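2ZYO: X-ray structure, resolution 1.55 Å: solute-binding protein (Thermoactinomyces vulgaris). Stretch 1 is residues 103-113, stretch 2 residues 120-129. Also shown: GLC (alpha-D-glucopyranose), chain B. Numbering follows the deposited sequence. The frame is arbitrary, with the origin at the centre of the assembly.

Stretch 1, residues 103-113: VKNQFDDVAMK
Stretch 2 (120-129) KLYGLPKAIE

The most distinctive feature is a proline set with its CD over the face of an aromatic ring. Pro125 CD lies 3.7 Å from the centroid of the Phe107 ring, 11° off the ring normal, a CH-pi contact over one face. Pro125 CG also comes within 3.5 Å of Phe107 CD1. The proline ring is C-gamma endo, and Phe107 has chi1 -53° (m) and chi2 -79°.

No hydrogen bond joins the two stretches; the contact is held by apolar packing. Stretch 1 ends one helix at Val103-Lys104. A type I turn follows, Lys104 to Phe107, with Phe107 N to Lys104 O at 3.0 Å. Phe107 (phi/psi -117/156) and Asp108 (-50/131) are extended. A second helix runs from Asp109 through Lys113.

Asp108, chi1 t, is the N-cap of this helix. Its OD2 accepts from Ala111 N at 3.2 Å and, in a weak bond, from Val110 N at 3.0 Å. Met112 N bonds to Asp108 O at 3.1 Å.

In stretch 2, Leu124 to Glu129 are in a strand. Its direction makes 119° with that of the second helix, and the axes approach to 8.6 Å. Ala111 CA and Pro125 CA set the register at 7.0 Å.

Met112 is m at all three chi angles. Its CA-to-CB bond points sideways, but the end of the side chain comes nearer the strand. Met112 SD is 3.6 Å from Pro125 CD. Met112 CE lies 3.7 Å from Leu121 CD1 and 3.9 Å from Leu124 CD2. Leu121 is t,p and Leu124 is m,t. Leu124 CD2 also meets Phe107 CE2 at 3.8 Å. Lys104 contributes its aliphatic part, with CG 3.7 Å from Leu121 CD2.

Ala111 CB reaches Ile128 CD1 at 4.5 Å. Beyond this contact, GLC O2 donates to Glu129 OE2 at 3.1 Å.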

ATOM      1  N   VAL A 103      16.430  -3.572  16.238  1.00 13.51           N
ATOM      2  CA  VAL A 103      16.409  -2.930  14.922  1.00 12.75           C
ATOM      3  C   VAL A 103      14.993  -2.943  14.339  1.00 12.68           C
ATOM      4  O   VAL A 103      14.520  -1.923  13.831  1.00 12.51           O
ATOM      5  CB  VAL A 103      17.408  -3.597  13.939  1.00 11.81           C
ATOM      6  CG1 VAL A 103      17.353  -2.924  12.572  1.00 11.15           C
ATOM      7  CG2 VAL A 103      18.830  -3.553  14.497  1.00 12.42           C
ATOM      8  N   LYS A 104      14.321  -4.093  14.420  1.00 12.23           N
ATOM      9  CA  LYS A 104      12.924  -4.209  13.995  1.00 13.36           C
ATOM     10  C   LYS A 104      12.056  -3.202  14.738  1.00 12.31           C
ATOM     11  O   LYS A 104      11.189  -2.558  14.141  1.00 12.06           O
ATOM     12  CB  LYS A 104      12.387  -5.622  14.249  1.00 13.79           C
ATOM     13  CG  LYS A 104      12.884  -6.685  13.279  1.00 16.35           C
ATOM     14  CD  LYS A 104      12.162  -8.020  13.479  1.00 17.96           C
ATOM     15  CE  LYS A 104      10.687  -7.951  13.081  1.00 21.47           C
ATOM     16  NZ  LYS A 104       9.944  -9.185  13.474  1.00 23.61           N
ATOM     17  N   ASN A 105      12.313  -3.061  16.038  1.00 13.44           N
ATOM     18  CA  ASN A 105      11.526  -2.184  16.904  1.00 14.32           C
ATOM     19  C   ASN A 105      11.719  -0.683  16.657  1.00 13.59           C
ATOM     20  O   ASN A 105      11.054   0.139  17.286  1.00 14.44           O
ATOM     21  CB  ASN A 105      11.761  -2.529  18.376  1.00 17.43           C
ATOM     22  CG  ASN A 105      11.083  -3.827  18.791  1.00 19.55           C
ATOM     23  OD1 ASN A 105      10.141  -4.294  18.144  1.00 23.95           O
ATOM     24  ND2 ASN A 105      11.554  -4.408  19.884  1.00 22.84           N
ATOM     25  N   GLN A 106      12.633  -0.332  15.753  1.00 12.51           N
ATOM     26  CA  GLN A 106      12.753   1.046  15.276  1.00 11.08           C
ATOM     27  C   GLN A 106      11.522   1.409  14.450  1.00 11.15           C
ATOM     28  O   GLN A 106      11.187   2.584  14.298  1.00  9.92           O
ATOM     29  CB  GLN A 106      13.993   1.221  14.396  1.00 11.34           C
ATOM     30  CG  GLN A 106      15.335   1.003  15.083  1.00 11.59           C
ATOM     31  CD  GLN A 106      16.483   0.852  14.091  1.00 13.44           C
ATOM     32  OE1 GLN A 106      16.340   1.141  12.899  1.00 13.13           O
ATOM     33  NE2 GLN A 106      17.629   0.396  14.583  1.00 11.67           N
ATOM     34  N   PHE A 107      10.852   0.385  13.926  1.00 10.88           N
ATOM     35  CA  PHE A 107       9.804   0.574  12.935  1.00 10.03           C
ATOM     36  C   PHE A 107       8.437   0.112  13.414  1.00 10.06           C
ATOM     37  O   PHE A 107       8.330  -0.741  14.300  1.00 10.65           O
ATOM     38  CB  PHE A 107      10.170  -0.157  11.639  1.00  9.58           C
ATOM     39  CG  PHE A 107      11.523   0.209  11.103  1.00  8.91           C
ATOM     40  CD1 PHE A 107      11.705   1.391  10.393  1.00  8.23           C
ATOM     41  CD2 PHE A 107      12.620  -0.622  11.318  1.00  9.33           C
ATOM     42  CE1 PHE A 107      12.959   1.739   9.901  1.00  8.34           C
ATOM     43  CE2 PHE A 107      13.876  -0.283  10.830  1.00  8.34           C
ATOM     44  CZ  PHE A 107      14.046   0.900  10.118  1.00 10.07           C
ATOM     45  N   ASP A 108       7.404   0.688  12.804  1.00 10.90           N
ATOM     46  CA  ASP A 108       6.014   0.329  13.054  1.00 12.65           C
ATOM     47  C   ASP A 108       5.820  -1.186  12.961  1.00 14.55           C
ATOM     48  O   ASP A 108       6.273  -1.817  12.002  1.00 12.29           O
ATOM     49  CB  ASP A 108       5.118   1.063  12.051  1.00 15.26           C
ATOM     50  CG  ASP A 108       3.644   0.822  12.293  1.00 18.16           C
ATOM     51  OD1 ASP A 108       3.014   1.635  13.003  1.00 19.95           O
ATOM     52  OD2 ASP A 108       3.115  -0.183  11.771  1.00 21.02           O
ATOM     53  N   ASP A 109       5.158  -1.754  13.968  1.00 15.81           N
ATOM     54  CA  ASP A 109       4.973  -3.205  14.072  1.00 18.61           C
ATOM     55  C   ASP A 109       4.255  -3.809  12.865  1.00 19.58           C
ATOM     56  O   ASP A 109       4.629  -4.882  12.389  1.00 20.17           O
ATOM     57  CB  ASP A 109       4.225  -3.566  15.363  1.00 20.45           C
ATOM     58  CG  ASP A 109       5.073  -3.380  16.619  1.00 22.18           C
ATOM     59  OD1 ASP A 109       6.239  -2.933  16.524  1.00 22.60           O
ATOM     60  OD2 ASP A 109       4.564  -3.687  17.720  1.00 24.33           O
ATOM     61  N   VAL A 110       3.232  -3.114  12.373  1.00 20.32           N
ATOM     62  CA  VAL A 110       2.441  -3.599  11.239  1.00 20.47           C
ATOM     63  C   VAL A 110       3.224  -3.503   9.923  1.00 19.21           C
ATOM     64  O   VAL A 110       3.115  -4.382   9.062  1.00 19.40           O
ATOM     65  CB  VAL A 110       1.070  -2.874  11.146  1.00 23.46           C
ATOM     66  CG1 VAL A 110       0.223  -3.447  10.025  1.00 24.48           C
ATOM     67  CG2 VAL A 110       0.320  -2.989  12.466  1.00 24.37           C
ATOM     68  N   ALA A 111       4.030  -2.450   9.782  1.00 16.69           N
ATOM     69  CA  ALA A 111       4.898  -2.294   8.616  1.00 15.87           C
ATOM     70  C   ALA A 111       5.940  -3.411   8.544  1.00 15.05           C
ATOM     71  O   ALA A 111       6.285  -3.883   7.458  1.00 15.10           O
ATOM     72  CB  ALA A 111       5.578  -0.933   8.636  1.00 17.26           C
ATOM     73  N   MET A 112       6.432  -3.835   9.706  1.00 13.97           N
ATOM     74  CA  MET A 112       7.413  -4.916   9.768  1.00 13.00           C
ATOM     75  C   MET A 112       6.803  -6.266   9.407  1.00 13.64           C
ATOM     76  O   MET A 112       7.466  -7.107   8.803  1.00 11.84           O
ATOM     77  CB  MET A 112       8.085  -4.973  11.142  1.00 11.29           C
ATOM     78  CG  MET A 112       9.012  -3.793  11.433  1.00 10.47           C
ATOM     79  SD  MET A 112      10.212  -3.451  10.124  1.00 11.74           S
ATOM     80  CE  MET A 112      11.277  -4.883  10.249  1.00 14.81           C
ATOM     81  N   LYS A 113       5.536  -6.461   9.767  1.00 13.14           N
ATOM     82  CA  LYS A 113       4.804  -7.669   9.385  1.00 13.69           C
ATOM     83  C   LYS A 113       4.707  -7.793   7.866  1.00 12.26           C
ATOM     84  O   LYS A 113       4.793  -8.893   7.322  1.00 13.43           O
ATOM     85  CB  LYS A 113       3.410  -7.686  10.013  1.00 16.10           C
ATOM     86  CG  LYS A 113       3.408  -7.890  11.519  1.00 20.67           C
ATOM     87  CD  LYS A 113       1.988  -7.995  12.060  1.00 25.03           C
ATOM     88  CE  LYS A 113       1.954  -7.869  13.581  1.00 27.45           C
ATOM     89  NZ  LYS A 113       2.752  -8.925  14.272  1.00 30.90           N
ATOM     90  N   LYS A 120      10.440 -15.370   8.354  1.00 16.66           N
ATOM     91  CA  LYS A 120      11.732 -14.718   8.133  1.00 15.18           C
ATOM     92  C   LYS A 120      11.538 -13.272   7.688  1.00 13.41           C
ATOM     93  O   LYS A 120      10.553 -12.946   7.021  1.00 12.68           O
ATOM     94  CB  LYS A 120      12.562 -15.488   7.098  1.00 15.37           C
ATOM     95  CG  LYS A 120      12.916 -16.913   7.521  1.00 17.61           C
ATOM     96  CD  LYS A 120      13.753 -17.641   6.481  1.00 22.92           C
ATOM     97  CE  LYS A 120      14.145 -19.027   6.977  1.00 25.82           C
ATOM     98  NZ  LYS A 120      15.071 -19.727   6.045  1.00 29.42           N
ATOM     99  N   LEU A 121      12.482 -12.412   8.064  1.00 11.28           N
ATOM    100  CA  LEU A 121      12.430 -10.996   7.707  1.00 10.64           C
ATOM    101  C   LEU A 121      13.237 -10.723   6.440  1.00  9.96           C
ATOM    102  O   LEU A 121      14.384 -11.156   6.329  1.00 11.46           O
ATOM    103  CB  LEU A 121      12.955 -10.136   8.861  1.00 10.46           C
ATOM    104  CG  LEU A 121      12.907  -8.616   8.675  1.00 11.14           C
ATOM    105  CD1 LEU A 121      11.472  -8.122   8.525  1.00 12.49           C
ATOM    106  CD2 LEU A 121      13.596  -7.921   9.836  1.00 12.44           C
ATOM    107  N   TYR A 122      12.640  -9.992   5.501  1.00  9.25           N
ATOM    108  CA  TYR A 122      13.272  -9.744   4.202  1.00  8.81           C
ATOM    109  C   TYR A 122      13.685  -8.302   3.921  1.00  8.32           C
ATOM    110  O   TYR A 122      14.303  -8.019   2.894  1.00  8.89           O
ATOM    111  CB  TYR A 122      12.403 -10.305   3.071  1.00  9.71           C
ATOM    112  CG  TYR A 122      12.458 -11.804   3.055  1.00 10.63           C
ATOM    113  CD1 TYR A 122      13.461 -12.469   2.353  1.00 10.02           C
ATOM    114  CD2 TYR A 122      11.543 -12.561   3.785  1.00 10.83           C
ATOM    115  CE1 TYR A 122      13.537 -13.854   2.356  1.00 11.04           C
ATOM    116  CE2 TYR A 122      11.611 -13.947   3.797  1.00 12.20           C
ATOM    117  CZ  TYR A 122      12.609 -14.583   3.083  1.00 13.32           C
ATOM    118  OH  TYR A 122      12.679 -15.955   3.092  1.00 14.31           O
ATOM    119  N   GLY A 123      13.369  -7.391   4.832  1.00  7.94           N
ATOM    120  CA  GLY A 123      13.785  -6.012   4.632  1.00  6.62           C
ATOM    121  C   GLY A 123      13.422  -5.040   5.726  1.00  7.27           C
ATOM    122  O   GLY A 123      12.801  -5.407   6.725  1.00  8.64           O
ATOM    123  N   LEU A 124      13.840  -3.795   5.516  1.00  7.01           N
ATOM    124  CA  LEU A 124      13.516  -2.684   6.397  1.00  6.85           C
ATOM    125  C   LEU A 124      12.731  -1.641   5.602  1.00  6.82           C
ATOM    126  O   LEU A 124      13.017  -1.421   4.420  1.00  8.00           O
ATOM    127  CB  LEU A 124      14.788  -2.092   7.017  1.00  8.48           C
ATOM    128  CG  LEU A 124      15.595  -3.026   7.932  1.00  7.37           C
ATOM    129  CD1 LEU A 124      16.855  -2.332   8.427  1.00  9.38           C
ATOM    130  CD2 LEU A 124      14.767  -3.546   9.110  1.00  8.20           C
ATOM    131  N   PRO A 125      11.720  -1.021   6.234  1.00  7.07           N
ATOM    132  CA  PRO A 125      10.794  -0.181   5.478  1.00  7.40           C
ATOM    133  C   PRO A 125      11.256   1.253   5.242  1.00  8.17           C
ATOM    134  O   PRO A 125      11.982   1.824   6.065  1.00  9.37           O
ATOM    135  CB  PRO A 125       9.542  -0.189   6.351  1.00  7.99           C
ATOM    136  CG  PRO A 125      10.069  -0.302   7.743  1.00  8.12           C
ATOM    137  CD  PRO A 125      11.359  -1.087   7.664  1.00  7.51           C
ATOM    138  N   LYS A 126      10.811   1.814   4.120  1.00  8.54           N
ATOM    139  CA  LYS A 126      11.099   3.192   3.733  1.00  8.10           C
ATOM    140  C   LYS A 126       9.831   4.036   3.767  1.00  8.51           C
ATOM    141  O   LYS A 126       9.868   5.209   4.142  1.00  9.67           O
ATOM    142  CB  LYS A 126      11.661   3.241   2.310  1.00  9.02           C
ATOM    143  CG  LYS A 126      12.911   2.404   2.073  1.00  8.97           C
ATOM    144  CD  LYS A 126      13.063   2.019   0.598  1.00 10.48           C
ATOM    145  CE  LYS A 126      13.393   3.220  -0.282  1.00  9.80           C
ATOM    146  NZ  LYS A 126      13.666   2.798  -1.689  1.00 10.89           N
ATOM    147  N   ALA A 127       8.718   3.430   3.359  1.00  8.14           N
ATOM    148  CA  ALA A 127       7.468   4.157   3.161  1.00  7.88           C
ATOM    149  C   ALA A 127       6.249   3.293   3.452  1.00  8.16           C
ATOM    150  O   ALA A 127       6.278   2.074   3.256  1.00  9.03           O
ATOM    151  CB  ALA A 127       7.399   4.703   1.740  1.00  8.61           C
ATOM    152  N   ILE A 128       5.187   3.945   3.923  1.00  7.96           N
ATOM    153  CA  ILE A 128       3.893   3.304   4.132  1.00  8.99           C
ATOM    154  C   ILE A 128       2.808   4.156   3.475  1.00  9.02           C
ATOM    155  O   ILE A 128       2.884   5.388   3.480  1.00  9.00           O
ATOM    156  CB  ILE A 128       3.601   3.063   5.645  1.00  7.73           C
ATOM    157  CG1 ILE A 128       2.307   2.262   5.851  1.00 11.07           C
ATOM    158  CG2 ILE A 128       3.586   4.376   6.435  1.00  7.38           C
ATOM    159  CD1 ILE A 128       2.209   1.610   7.212  1.00 13.58           C
ATOM    160  N   GLU A 129       1.819   3.488   2.888  1.00  9.66           N
ATOM    161  CA  GLU A 129       0.677   4.172   2.284  1.00 10.98           C
ATOM    162  C   GLU A 129      -0.646   3.504   2.652  1.00  9.49           C
ATOM    163  O   GLU A 129      -0.708   2.292   2.865  1.00 10.31           O
ATOM    164  CB  GLU A 129       0.827   4.256   0.757  1.00 12.39           C
ATOM    165  CG  GLU A 129       0.936   2.906   0.049  1.00 13.90           C
ATOM    166  CD  GLU A 129       0.983   3.015  -1.469  1.00 16.61           C
ATOM    167  OE1 GLU A 129       1.495   4.027  -1.993  1.00 17.58           O
ATOM    168  OE2 GLU A 129       0.516   2.067  -2.136  1.00 18.37           O
TER
HETATM  169  C1  GLC B   1      -2.861   2.767  -5.553  1.00 42.34           C
HETATM  170  C2  GLC B   1      -1.904   1.727  -4.916  1.00 42.88           C
HETATM  171  C3  GLC B   1      -2.021   0.327  -5.555  1.00 43.19           C
HETATM  172  C4  GLC B   1      -3.482  -0.079  -5.756  1.00 43.64           C
HETATM  173  C5  GLC B   1      -4.233   1.034  -6.484  1.00 42.91           C
HETATM  174  C6  GLC B   1      -5.700   0.711  -6.720  1.00 42.88           C
HETATM  175  O1  GLC B   1      -2.415   3.180  -6.797  1.00 41.75           O
HETATM  176  O2  GLC B   1      -0.555   2.181  -5.007  1.00 42.91           O
HETATM  177  O3  GLC B   1      -1.389  -0.631  -4.717  1.00 43.54           O
HETATM  178  O4  GLC B   1      -3.539  -1.290  -6.533  1.00 45.77           O
HETATM  179  O5  GLC B   1      -4.187   2.238  -5.695  1.00 42.49           O
HETATM  180  O6  GLC B   1      -5.925   0.255  -8.047  1.00 41.02           O